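Long-range contacts in cytosine deaminase (Klebsiella pneumoniae, PDB 4R85), which probably removes the exocyclic amino group of cytosine and 5-methylcytosine by hydrolysis, releasing ammonia, with an Fe(II) ion bound at the end of its amidohydrolase barrel: residues A[54-60]-A[113-119]; A[267-273]-A[303-309]; A[288-294]-A[331-335]; A[321-327]-A[383-388]. Residue numbers count along the deposited sequence, not the author numbering.

Contact 1: residues A[54-60]-A[113-119]; sequences EPHIHLD and HVRTHVD. With FE2 (Fe (II) ion), chain H; 17E (5-methylcytosine), chain G.
Two neighbouring parallel strands of the barrel, 54-57 and 113-119, have axes 4.6 Å apart at closest and N-to-C directions 20° from parallel. Glu54 pairs with Val114: Glu54 N donates to His113 O (2.8 Å) and Glu54 O accepts from Arg115 N (2.9 Å). Glu54 curls back so that OE2 accepts from His56 N (2.9 Å). Pro55, with psi near 0°, starts a beta bulge that shifts the register by one; a water links Pro55 O to His117 NE2. His56 (t) binds Fe(II) through NE2 at 2.3 Å and has Ser240 as a further polar partner; its ring centroid is 4.0 Å from that of His117 (m), the planes oblique at 31°. Ile57 then pairs with Thr116: Ile57 N reaches Arg115 O (3.2 Å) and His117 N reaches Ile57 O (2.9 Å). His58 (m) also binds Fe(II) through NE2 (2.3 Å), completing the HxH motif of the amidohydrolase superfamily. Leu59 N donates to Thr116 OG1 (2.9 Å), and Asp60 OD1 accepts from Asp119 N (2.8 Å). Strand 143-149 flanks 113-119, while helices 92-108 and 126-137 cover Leu59 and Val118 respectively.

Contact 2: residues A[267-273]-A[303-309]; sequences FISCPTE and VCFAQDS. With FE2 (Fe (II) ion), chain H; 17E (5-methylcytosine), chain G.
Glu273, Ala306 and Ser269 bury the most surface here, Glu273 first. Strands 267-269 and 303-305 run parallel, axes 4.7 Å apart at closest and 28° from aligned, in the register Phe267-Val303, Ile268-Cys304, Ser269-Phe305. Ser269 holds the centre of the pairing: its N donates to Cys304 O (2.8 Å) and its O accepts from Ala306 N (3.0 Å), while Cys304 N donates to Phe267 O (3.0 Å). Ala306 CB packs 3.7 Å from Ile268 CG2 and 3.9 Å from Cys270 SG. Cys270 is the N-cap of the helix that begins at Pro271, which carries Glu273 to the pocket. There Glu273 (t) places CG 3.0 Å from Asp308 OD1, and Glu273 OE2 lies 2.7 Å from Ser309 OG, whose hydroxyl also has Asp312 as partner. Water 4 joins Thr272 OG1, Glu273 OE1 and Gln307 O. Asp308, with positive phi (74°) and chi1 t, binds Fe(II) through OD2 (2.3 Å) and accepts from 5-methylcytosine N4 through OD1 (2.7 Å). Glu273 OE2 and Ser309 OG lie 3.5 and 3.2 Å from the ligand methyl CM5. Strand-end loops bearing metal and substrate ligands are the hallmark of the amidohydrolase TIM barrel.

Contact 3: residues A[288-294]-A[331-335]; sequences RGVTRVA and HICHM
At the apolar centre Cys333 (m) packs SG against two valines, 3.8 Å from CG1 of Val290 in the loop and 3.7 Å from CG2 of Val293 in the first turn of helix 293-298; both valines are t. Around it, Val290 CG2 meets Ile332 CG2 at 3.8 Å, Val293 CG1 lies 3.7 Å from Met335 SD, and Ala294 CB packs 3.6 Å from Met335 CG. The CA atoms of Val293 and Cys333 are 6.3 Å apart, those of Arg288 and Ile332 7.3 Å. Farther out, a water accepts from Ala294 N (3.0 Å) and lies 2.9 Å from Cys333 O. At the polar edge the extended Arg288 (m, t, t) donates from NH1 to Ile332 O (2.9 Å), with the His334 ring over one face of its guanidinium. Arg288 NE and NH2 bond instead to Arg287 O and Ile275 O of the second subunit, so the same side chain joins the helix end to the dimer interface. In the first segment, Arg292 centres an inverse gamma turn and is the N-cap of helix 293-298. In the second, helix 322-332 finishes in a Schellman motif: His334 (phi 57°, psi 52°) is the C-prime residue, with His334 N bonded to His331 O (3.3 Å) and Met335 N to Leu330 O.

Contact 4: residues A[321-327]-A[383-388]; sequences NILRILD and AVRRQA
Helix 380-386 ends against the start of helix 322-332, and the contact is built from the residues of that C-terminal turn. Ala383 contributes its carbonyl: Leu323 CD1 lies 4.1 Å from Ala383 O. Val384 (chi1 p) places CG2 4.1 Å from Leu326 CG and 3.9 Å from Asp327 CA, and Val384 O is joined to Asp327 OD2 through a water (3.0 and 2.7 Å). Gln387 leaves the helix with positive phi (51°, psi 57°), and its folded side chain (m, m) turns back to the first helix. Gln387 NE2 donates both to Leu323 O (3.1 Å) and to Val384 O of its own helix (3.1 Å), so one amide bridges two backbone carbonyls. A second water lies between Gln387 O (2.8 Å) and Asn321 ND2 (3.1 Å, weak). Asn321 OD1 caps the first helix at Leu323 N (3.1 Å). Beyond Gln387, Ala388 O lies 3.4 Å from Leu323 CD1, with Ala388 N bonded to Ala383 O (2.9 Å). The charges of Arg324 and Asp327 are met outside the two segments, by Asp327 and Arg324 of the second subunit respectively. Direct contact thus couples a small leucine-valine patch to one side-chain amide bond, with waters filling the gaps between polar atoms.

Overall arrangement
From the N terminus, contact 1 closes first, 54-60 returning to 113-119 across a largely helical excursion, and it is finished before the others begin. Contacts 2 and 3 cross: 288-294 lies between 267-273 and 303-309, while 331-335 comes later. Contacts 3 and 4 cross as well, because 321-327 falls between the segments of contact 3, and both use helix 322-332. Contact 4 closes the longest loop, ending at 383-388. Contacts 1 and 2 meet directly at the metal, His56 O lying 2.8 Å from Asp308 N, so the first and last barrel strands are joined there. Contacts 3 and 4 lie farther out and both touch the second subunit.

Contact 1: residues A[54-60]-A[113-119]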
# COMPACT_ATOMS: atom_id res chain seq x y z
N GLU A 54 15.68 7.32 -3.65
CA GLU A 54 14.98 7.68 -2.43
C GLU A 54 15.33 9.13 -2.15
O GLU A 54 16.33 9.41 -1.49
CB GLU A 54 15.44 6.80 -1.26
CG GLU A 54 14.79 7.20 0.07
CD GLU A 54 13.31 7.55 -0.10
OE1 GLU A 54 12.48 6.61 -0.15
OE2 GLU A 54 12.98 8.75 -0.19
N PRO A 55 14.51 10.06 -2.65
CA PRO A 55 14.88 11.47 -2.61
C PRO A 55 14.55 12.15 -1.29
O PRO A 55 14.81 13.35 -1.17
CB PRO A 55 14.01 12.08 -3.72
CG PRO A 55 12.77 11.22 -3.71
CD PRO A 55 13.25 9.82 -3.37
N HIS A 56 14.00 11.42 -0.33
CA HIS A 56 13.63 12.01 0.95
C HIS A 56 13.44 10.95 2.03
O HIS A 56 12.41 10.28 2.10
CB HIS A 56 12.34 12.82 0.79
CG HIS A 56 12.01 13.66 1.98
ND1 HIS A 56 11.77 15.02 1.89
CD2 HIS A 56 11.88 13.34 3.29
CE1 HIS A 56 11.50 15.50 3.09
NE2 HIS A 56 11.57 14.50 3.96
N ILE A 57 14.44 10.84 2.91
CA ILE A 57 14.39 9.91 4.04
C ILE A 57 15.14 10.56 5.19
O ILE A 57 16.00 11.41 4.95
CB ILE A 57 15.00 8.55 3.65
CG1 ILE A 57 14.81 7.51 4.76
CG2 ILE A 57 16.47 8.71 3.23
CD1 ILE A 57 14.91 6.07 4.25
N HIS A 58 14.81 10.18 6.43
CA HIS A 58 15.51 10.70 7.60
C HIS A 58 16.37 9.60 8.20
O HIS A 58 15.94 8.90 9.13
CB HIS A 58 14.52 11.18 8.66
CG HIS A 58 13.67 12.33 8.22
ND1 HIS A 58 13.87 13.62 8.66
CD2 HIS A 58 12.60 12.37 7.39
CE1 HIS A 58 12.96 14.41 8.12
NE2 HIS A 58 12.18 13.68 7.34
N LEU A 59 17.59 9.47 7.70
CA LEU A 59 18.50 8.41 8.16
C LEU A 59 19.00 8.61 9.59
O LEU A 59 19.40 7.64 10.24
CB LEU A 59 19.69 8.27 7.21
CG LEU A 59 19.36 7.68 5.85
CD1 LEU A 59 20.61 7.55 5.00
CD2 LEU A 59 18.65 6.33 6.02
N ASP A 60 18.99 9.84 10.09
CA ASP A 60 19.44 10.04 11.46
C ASP A 60 18.47 9.42 12.47
O ASP A 60 18.88 8.93 13.52
CB ASP A 60 19.73 11.52 11.78
CG ASP A 60 18.50 12.42 11.63
OD1 ASP A 60 18.52 13.50 12.26
OD2 ASP A 60 17.54 12.06 10.91
N HIS A 113 20.49 6.01 -5.21
CA HIS A 113 20.54 7.45 -4.97
C HIS A 113 19.63 7.80 -3.80
O HIS A 113 18.46 7.44 -3.77
CB HIS A 113 20.14 8.21 -6.23
CG HIS A 113 21.07 7.99 -7.37
ND1 HIS A 113 22.29 8.63 -7.47
CD2 HIS A 113 21.00 7.16 -8.44
CE1 HIS A 113 22.91 8.23 -8.56
NE2 HIS A 113 22.15 7.33 -9.17
N VAL A 114 20.20 8.49 -2.81
CA VAL A 114 19.49 8.78 -1.58
C VAL A 114 19.74 10.22 -1.14
O VAL A 114 20.88 10.67 -1.16
CB VAL A 114 19.96 7.85 -0.44
CG1 VAL A 114 19.27 8.20 0.89
CG2 VAL A 114 19.74 6.39 -0.80
N ARG A 115 18.69 10.92 -0.75
CA ARG A 115 18.86 12.21 -0.10
C ARG A 115 18.31 12.11 1.32
O ARG A 115 17.12 11.84 1.51
CB ARG A 115 18.15 13.32 -0.89
CG ARG A 115 18.16 14.67 -0.18
CD ARG A 115 17.43 15.73 -1.01
NE ARG A 115 18.25 16.22 -2.12
CZ ARG A 115 17.83 17.13 -2.98
NH1 ARG A 115 16.61 17.63 -2.86
NH2 ARG A 115 18.63 17.54 -3.97
N THR A 116 19.18 12.28 2.31
CA THR A 116 18.74 12.16 3.69
C THR A 116 18.68 13.53 4.33
O THR A 116 19.55 14.37 4.10
CB THR A 116 19.65 11.24 4.55
OG1 THR A 116 19.08 11.10 5.85
CG2 THR A 116 21.06 11.81 4.69
N HIS A 117 17.63 13.77 5.10
CA HIS A 117 17.59 14.93 5.98
C HIS A 117 18.25 14.55 7.30
O HIS A 117 18.13 13.40 7.75
CB HIS A 117 16.14 15.41 6.17
CG HIS A 117 15.51 15.89 4.90
ND1 HIS A 117 15.29 17.22 4.64
CD2 HIS A 117 15.12 15.21 3.80
CE1 HIS A 117 14.77 17.35 3.43
NE2 HIS A 117 14.66 16.14 2.90
N VAL A 118 18.99 15.48 7.90
CA VAL A 118 19.60 15.26 9.20
C VAL A 118 19.26 16.44 10.10
O VAL A 118 19.48 17.58 9.72
CB VAL A 118 21.13 15.17 9.12
CG1 VAL A 118 21.73 14.84 10.50
CG2 VAL A 118 21.54 14.15 8.09
N ASP A 119 18.74 16.16 11.29
CA ASP A 119 18.34 17.21 12.22
C ASP A 119 19.58 17.96 12.73
O ASP A 119 20.46 17.37 13.35
CB ASP A 119 17.55 16.60 13.38
CG ASP A 119 17.06 17.62 14.40
OD1 ASP A 119 16.52 17.18 15.44
OD2 ASP A 119 17.21 18.84 14.18
FE FE2 H . 10.48 14.38 5.93
N1 17E G . 10.29 15.47 10.93
C2 17E G . 9.35 16.18 10.30
O2 17E G . 9.20 17.51 10.59
N3 17E G . 8.56 15.62 9.38
C4 17E G . 8.68 14.32 9.07
N4 17E G . 7.83 13.73 8.09
C5 17E G . 9.65 13.54 9.71
C6 17E G . 10.45 14.16 10.66
CM5 17E G . 9.80 12.09 9.38
O HOH W 1 14.13 15.38 0.45
O HOH W 2 20.20 14.55 14.19

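Contact 2: residues A[267-273]-A[303-309]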
# COMPACT_ATOMS: atom_id res chain seq x y z
N PHE A 267 8.86 18.98 -6.45
CA PHE A 267 8.01 18.58 -5.34
C PHE A 267 8.26 17.13 -4.95
O PHE A 267 8.41 16.27 -5.81
CB PHE A 267 6.54 18.78 -5.69
CG PHE A 267 6.14 20.22 -5.76
CD1 PHE A 267 5.43 20.81 -4.73
CD2 PHE A 267 6.50 21.01 -6.85
CE1 PHE A 267 5.07 22.14 -4.79
CE2 PHE A 267 6.16 22.34 -6.91
CZ PHE A 267 5.43 22.91 -5.88
N ILE A 268 8.30 16.86 -3.65
CA ILE A 268 8.36 15.48 -3.19
C ILE A 268 7.15 15.19 -2.31
O ILE A 268 6.81 15.98 -1.43
CB ILE A 268 9.67 15.19 -2.44
CG1 ILE A 268 10.88 15.28 -3.40
CG2 ILE A 268 9.62 13.80 -1.79
CD1 ILE A 268 12.22 15.17 -2.70
N SER A 269 6.48 14.08 -2.58
CA SER A 269 5.35 13.65 -1.76
C SER A 269 5.70 12.33 -1.09
O SER A 269 6.31 11.47 -1.71
CB SER A 269 4.12 13.44 -2.65
OG SER A 269 3.08 12.80 -1.92
N CYS A 270 5.30 12.19 0.18
CA CYS A 270 5.54 10.97 0.94
C CYS A 270 4.20 10.38 1.37
O CYS A 270 3.77 10.55 2.51
CB CYS A 270 6.39 11.26 2.18
SG CYS A 270 7.99 12.02 1.80
N PRO A 271 3.53 9.68 0.44
CA PRO A 271 2.13 9.29 0.65
C PRO A 271 1.88 8.34 1.82
O PRO A 271 0.87 8.51 2.48
CB PRO A 271 1.74 8.63 -0.69
CG PRO A 271 3.04 8.21 -1.31
CD PRO A 271 4.02 9.27 -0.89
N THR A 272 2.75 7.36 2.06
CA THR A 272 2.51 6.48 3.20
C THR A 272 2.67 7.26 4.50
O THR A 272 1.94 7.04 5.46
CB THR A 272 3.43 5.23 3.24
OG1 THR A 272 4.81 5.64 3.26
CG2 THR A 272 3.18 4.35 2.03
N GLU A 273 3.61 8.19 4.53
CA GLU A 273 3.84 8.95 5.75
C GLU A 273 2.68 9.91 6.00
O GLU A 273 2.16 10.01 7.11
CB GLU A 273 5.14 9.74 5.67
CG GLU A 273 5.57 10.31 7.00
CD GLU A 273 6.60 9.44 7.70
OE1 GLU A 273 6.89 8.33 7.19
OE2 GLU A 273 7.14 9.87 8.73
N VAL A 303 7.24 16.16 -9.96
CA VAL A 303 6.87 15.66 -8.63
C VAL A 303 7.29 14.19 -8.52
O VAL A 303 7.36 13.48 -9.52
CB VAL A 303 5.34 15.85 -8.36
CG1 VAL A 303 4.51 15.09 -9.40
CG2 VAL A 303 4.94 15.43 -6.94
N CYS A 304 7.63 13.74 -7.32
CA CYS A 304 8.02 12.35 -7.14
C CYS A 304 7.63 11.84 -5.75
O CYS A 304 7.16 12.61 -4.92
CB CYS A 304 9.51 12.18 -7.40
SG CYS A 304 10.54 13.11 -6.25
N PHE A 305 7.82 10.54 -5.51
CA PHE A 305 7.42 9.91 -4.24
C PHE A 305 8.63 9.48 -3.42
O PHE A 305 9.67 9.12 -3.97
CB PHE A 305 6.56 8.68 -4.49
CG PHE A 305 5.19 8.98 -5.04
CD1 PHE A 305 4.35 9.87 -4.39
CD2 PHE A 305 4.74 8.36 -6.20
CE1 PHE A 305 3.09 10.15 -4.88
CE2 PHE A 305 3.47 8.62 -6.71
CZ PHE A 305 2.65 9.53 -6.05
N ALA A 306 8.47 9.49 -2.10
CA ALA A 306 9.56 9.12 -1.21
C ALA A 306 9.05 8.39 0.03
O ALA A 306 7.88 8.52 0.40
CB ALA A 306 10.34 10.35 -0.80
N GLN A 307 9.93 7.63 0.67
CA GLN A 307 9.56 6.88 1.87
C GLN A 307 9.47 7.73 3.14
O GLN A 307 8.63 7.46 3.99
CB GLN A 307 10.51 5.70 2.08
CG GLN A 307 10.40 4.66 0.96
CD GLN A 307 11.47 3.59 1.02
OE1 GLN A 307 11.39 2.68 1.84
NE2 GLN A 307 12.45 3.69 0.14
N ASP A 308 10.36 8.71 3.28
CA ASP A 308 10.40 9.60 4.45
C ASP A 308 10.99 8.91 5.70
O ASP A 308 12.04 9.30 6.21
CB ASP A 308 9.01 10.19 4.76
CG ASP A 308 9.07 11.42 5.63
OD1 ASP A 308 8.13 11.69 6.41
OD2 ASP A 308 10.07 12.13 5.52
N SER A 309 10.29 7.89 6.18
CA SER A 309 10.67 7.24 7.43
C SER A 309 10.77 5.74 7.32
O SER A 309 9.97 5.11 6.64
CB SER A 309 9.62 7.54 8.50
OG SER A 309 9.68 8.89 8.90
FE FE2 H . 10.48 14.38 5.93
N1 17E G . 10.29 15.47 10.93
C2 17E G . 9.35 16.18 10.30
O2 17E G . 9.20 17.51 10.59
N3 17E G . 8.56 15.62 9.38
C4 17E G . 8.68 14.32 9.07
N4 17E G . 7.83 13.73 8.09
C5 17E G . 9.65 13.54 9.71
C6 17E G . 10.45 14.16 10.66
CM5 17E G . 9.80 12.09 9.38
O HOH W 3 5.78 7.82 1.94
O HOH W 4 6.51 6.16 5.26

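Contact 3: residues A[288-294]-A[331-335]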
# COMPACT_ATOMS: atom_id res chain seq x y z
N ARG A 288 -7.49 13.11 3.24
CA ARG A 288 -6.31 12.33 2.92
C ARG A 288 -5.05 13.04 3.36
O ARG A 288 -4.12 12.40 3.86
CB ARG A 288 -6.25 12.06 1.41
CG ARG A 288 -7.37 11.13 0.95
CD ARG A 288 -7.64 11.15 -0.59
NE ARG A 288 -8.82 10.32 -0.81
CZ ARG A 288 -8.90 9.31 -1.66
NH1 ARG A 288 -7.89 9.02 -2.47
NH2 ARG A 288 -10.02 8.60 -1.71
N GLY A 289 -5.01 14.35 3.13
CA GLY A 289 -3.90 15.19 3.56
C GLY A 289 -2.63 15.11 2.73
O GLY A 289 -1.55 15.46 3.20
N VAL A 290 -2.75 14.65 1.49
CA VAL A 290 -1.60 14.53 0.60
C VAL A 290 -1.66 15.67 -0.42
O VAL A 290 -2.74 16.13 -0.77
CB VAL A 290 -1.60 13.14 -0.08
CG1 VAL A 290 -0.53 13.04 -1.14
CG2 VAL A 290 -1.43 12.05 0.97
N THR A 291 -0.50 16.15 -0.84
CA THR A 291 -0.44 17.23 -1.83
C THR A 291 -1.09 16.84 -3.18
O THR A 291 -1.47 15.67 -3.39
CB THR A 291 1.03 17.70 -2.02
OG1 THR A 291 1.06 18.95 -2.72
CG2 THR A 291 1.86 16.66 -2.77
N ARG A 292 -1.21 17.80 -4.09
CA ARG A 292 -1.98 17.55 -5.32
C ARG A 292 -1.06 17.01 -6.41
O ARG A 292 -0.81 17.67 -7.41
CB ARG A 292 -2.66 18.83 -5.79
CG ARG A 292 -3.52 19.50 -4.71
CD ARG A 292 -4.35 20.63 -5.31
NE ARG A 292 -5.08 21.35 -4.27
CZ ARG A 292 -6.07 22.21 -4.47
NH1 ARG A 292 -6.64 22.81 -3.44
NH2 ARG A 292 -6.49 22.47 -5.70
N VAL A 293 -0.58 15.79 -6.20
CA VAL A 293 0.44 15.18 -7.05
C VAL A 293 -0.00 15.07 -8.51
O VAL A 293 0.75 15.43 -9.43
CB VAL A 293 0.81 13.77 -6.54
CG1 VAL A 293 1.76 13.08 -7.52
CG2 VAL A 293 1.43 13.85 -5.13
N ALA A 294 -1.20 14.55 -8.74
CA ALA A 294 -1.66 14.36 -10.12
C ALA A 294 -1.76 15.71 -10.85
O ALA A 294 -1.40 15.84 -12.02
CB ALA A 294 -2.99 13.63 -10.15
N HIS A 331 -2.71 5.20 -5.49
CA HIS A 331 -4.06 5.02 -4.94
C HIS A 331 -4.58 6.31 -4.30
O HIS A 331 -5.67 6.79 -4.62
CB HIS A 331 -4.09 3.91 -3.88
CG HIS A 331 -4.03 2.52 -4.43
ND1 HIS A 331 -2.88 1.98 -4.97
CD2 HIS A 331 -4.98 1.56 -4.50
CE1 HIS A 331 -3.13 0.74 -5.36
NE2 HIS A 331 -4.39 0.46 -5.09
N ILE A 332 -3.79 6.87 -3.38
CA ILE A 332 -4.23 8.03 -2.60
C ILE A 332 -4.42 9.29 -3.46
O ILE A 332 -5.29 10.12 -3.20
CB ILE A 332 -3.26 8.33 -1.42
CG1 ILE A 332 -3.09 7.07 -0.56
CG2 ILE A 332 -3.80 9.45 -0.55
CD1 ILE A 332 -2.03 7.18 0.55
N CYS A 333 -3.60 9.40 -4.50
CA CYS A 333 -3.60 10.58 -5.37
C CYS A 333 -4.50 10.43 -6.59
O CYS A 333 -4.54 11.30 -7.45
CB CYS A 333 -2.17 10.90 -5.82
SG CYS A 333 -1.06 11.26 -4.42
N HIS A 334 -5.24 9.32 -6.64
CA HIS A 334 -6.16 9.06 -7.76
C HIS A 334 -5.44 9.06 -9.09
O HIS A 334 -5.85 9.74 -10.04
CB HIS A 334 -7.32 10.06 -7.77
CG HIS A 334 -8.39 9.75 -6.77
ND1 HIS A 334 -9.32 10.68 -6.36
CD2 HIS A 334 -8.69 8.60 -6.11
CE1 HIS A 334 -10.14 10.12 -5.49
NE2 HIS A 334 -9.78 8.87 -5.32
N MET A 335 -4.37 8.28 -9.17
CA MET A 335 -3.57 8.16 -10.37
C MET A 335 -3.52 6.71 -10.82
O MET A 335 -2.45 6.17 -11.11
CB MET A 335 -2.16 8.68 -10.10
CG MET A 335 -2.14 10.16 -9.79
SD MET A 335 -0.56 10.69 -9.10
CE MET A 335 0.36 10.85 -10.61
O HOH W 5 -3.52 13.97 -6.91

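Contact 4: residues A[321-327]-A[383-388]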
# COMPACT_ATOMS: atom_id res chain seq x y z
N ASN A 321 11.46 -0.48 0.42
CA ASN A 321 10.89 -0.75 -0.92
C ASN A 321 10.06 0.40 -1.48
O ASN A 321 8.91 0.59 -1.10
CB ASN A 321 10.06 -2.04 -0.89
CG ASN A 321 9.53 -2.43 -2.27
OD1 ASN A 321 10.00 -1.95 -3.30
ND2 ASN A 321 8.55 -3.33 -2.29
N ILE A 322 10.65 1.17 -2.40
CA ILE A 322 9.97 2.33 -2.97
C ILE A 322 8.74 1.96 -3.82
O ILE A 322 7.83 2.79 -4.02
CB ILE A 322 10.95 3.22 -3.80
CG1 ILE A 322 10.38 4.63 -4.00
CG2 ILE A 322 11.26 2.57 -5.13
CD1 ILE A 322 10.89 5.66 -3.01
N LEU A 323 8.68 0.72 -4.30
CA LEU A 323 7.51 0.29 -5.08
C LEU A 323 6.25 0.24 -4.22
O LEU A 323 5.13 0.39 -4.71
CB LEU A 323 7.75 -1.06 -5.75
CG LEU A 323 8.75 -1.03 -6.92
CD1 LEU A 323 8.82 -2.39 -7.61
CD2 LEU A 323 8.37 0.07 -7.91
N ARG A 324 6.43 0.01 -2.92
CA ARG A 324 5.30 -0.00 -2.01
C ARG A 324 4.75 1.42 -1.90
O ARG A 324 3.54 1.63 -1.87
CB ARG A 324 5.71 -0.54 -0.63
CG ARG A 324 4.54 -0.88 0.29
CD ARG A 324 5.00 -1.38 1.68
NE ARG A 324 5.84 -0.37 2.32
CZ ARG A 324 5.41 0.51 3.22
NH1 ARG A 324 4.14 0.49 3.62
NH2 ARG A 324 6.25 1.40 3.73
N ILE A 325 5.66 2.39 -1.83
CA ILE A 325 5.31 3.81 -1.76
C ILE A 325 4.61 4.28 -3.03
O ILE A 325 3.60 5.01 -2.98
CB ILE A 325 6.57 4.69 -1.58
CG1 ILE A 325 7.34 4.27 -0.33
CG2 ILE A 325 6.22 6.17 -1.56
CD1 ILE A 325 6.52 3.86 0.85
N LEU A 326 5.16 3.87 -4.17
CA LEU A 326 4.55 4.17 -5.45
C LEU A 326 3.12 3.67 -5.48
O LEU A 326 2.22 4.41 -5.85
CB LEU A 326 5.36 3.55 -6.59
CG LEU A 326 4.79 3.72 -8.01
CD1 LEU A 326 4.65 5.20 -8.34
CD2 LEU A 326 5.69 3.01 -9.03
N ASP A 327 2.91 2.42 -5.07
CA ASP A 327 1.56 1.85 -5.03
C ASP A 327 0.62 2.74 -4.21
O ASP A 327 -0.47 3.14 -4.66
CB ASP A 327 1.64 0.45 -4.43
CG ASP A 327 0.33 -0.31 -4.53
OD1 ASP A 327 -0.08 -0.91 -3.51
OD2 ASP A 327 -0.28 -0.34 -5.63
N ALA A 383 5.15 -3.82 -13.12
CA ALA A 383 6.08 -3.56 -12.03
C ALA A 383 5.33 -3.18 -10.75
O ALA A 383 5.58 -3.75 -9.69
CB ALA A 383 7.09 -2.47 -12.41
N VAL A 384 4.38 -2.25 -10.85
CA VAL A 384 3.64 -1.81 -9.66
C VAL A 384 2.57 -2.82 -9.24
O VAL A 384 2.33 -3.03 -8.04
CB VAL A 384 3.07 -0.36 -9.79
CG1 VAL A 384 1.86 -0.31 -10.71
CG2 VAL A 384 2.70 0.19 -8.40
N ARG A 385 1.94 -3.47 -10.22
CA ARG A 385 0.89 -4.43 -9.90
C ARG A 385 1.44 -5.63 -9.16
O ARG A 385 0.82 -6.11 -8.21
CB ARG A 385 0.17 -4.93 -11.15
CG ARG A 385 -1.05 -5.77 -10.81
CD ARG A 385 -1.72 -6.37 -12.04
NE ARG A 385 -0.88 -7.38 -12.68
CZ ARG A 385 -0.76 -8.65 -12.28
NH1 ARG A 385 0.03 -9.49 -12.94
NH2 ARG A 385 -1.43 -9.09 -11.22
N ARG A 386 2.59 -6.11 -9.61
CA ARG A 386 3.21 -7.30 -9.03
C ARG A 386 4.20 -6.99 -7.91
O ARG A 386 4.70 -7.91 -7.27
CB ARG A 386 3.91 -8.12 -10.11
CG ARG A 386 3.00 -8.52 -11.25
CD ARG A 386 3.34 -9.90 -11.78
NE ARG A 386 4.30 -9.87 -12.87
CZ ARG A 386 5.54 -10.34 -12.79
NH1 ARG A 386 6.34 -10.28 -13.85
NH2 ARG A 386 5.99 -10.87 -11.66
N GLN A 387 4.48 -5.70 -7.68
CA GLN A 387 5.56 -5.28 -6.79
C GLN A 387 6.84 -6.01 -7.18
O GLN A 387 7.44 -6.72 -6.36
CB GLN A 387 5.18 -5.55 -5.33
CG GLN A 387 4.00 -4.71 -4.84
CD GLN A 387 4.39 -3.26 -4.63
OE1 GLN A 387 5.06 -2.92 -3.66
NE2 GLN A 387 3.99 -2.39 -5.56
N ALA A 388 7.23 -5.85 -8.44
CA ALA A 388 8.30 -6.65 -9.04
C ALA A 388 9.60 -6.61 -8.25
O ALA A 388 10.06 -5.54 -7.83
CB ALA A 388 8.55 -6.22 -10.49
O HOH W 6 9.08 -5.43 -4.48
O HOH W 7 -0.20 -2.86 -6.53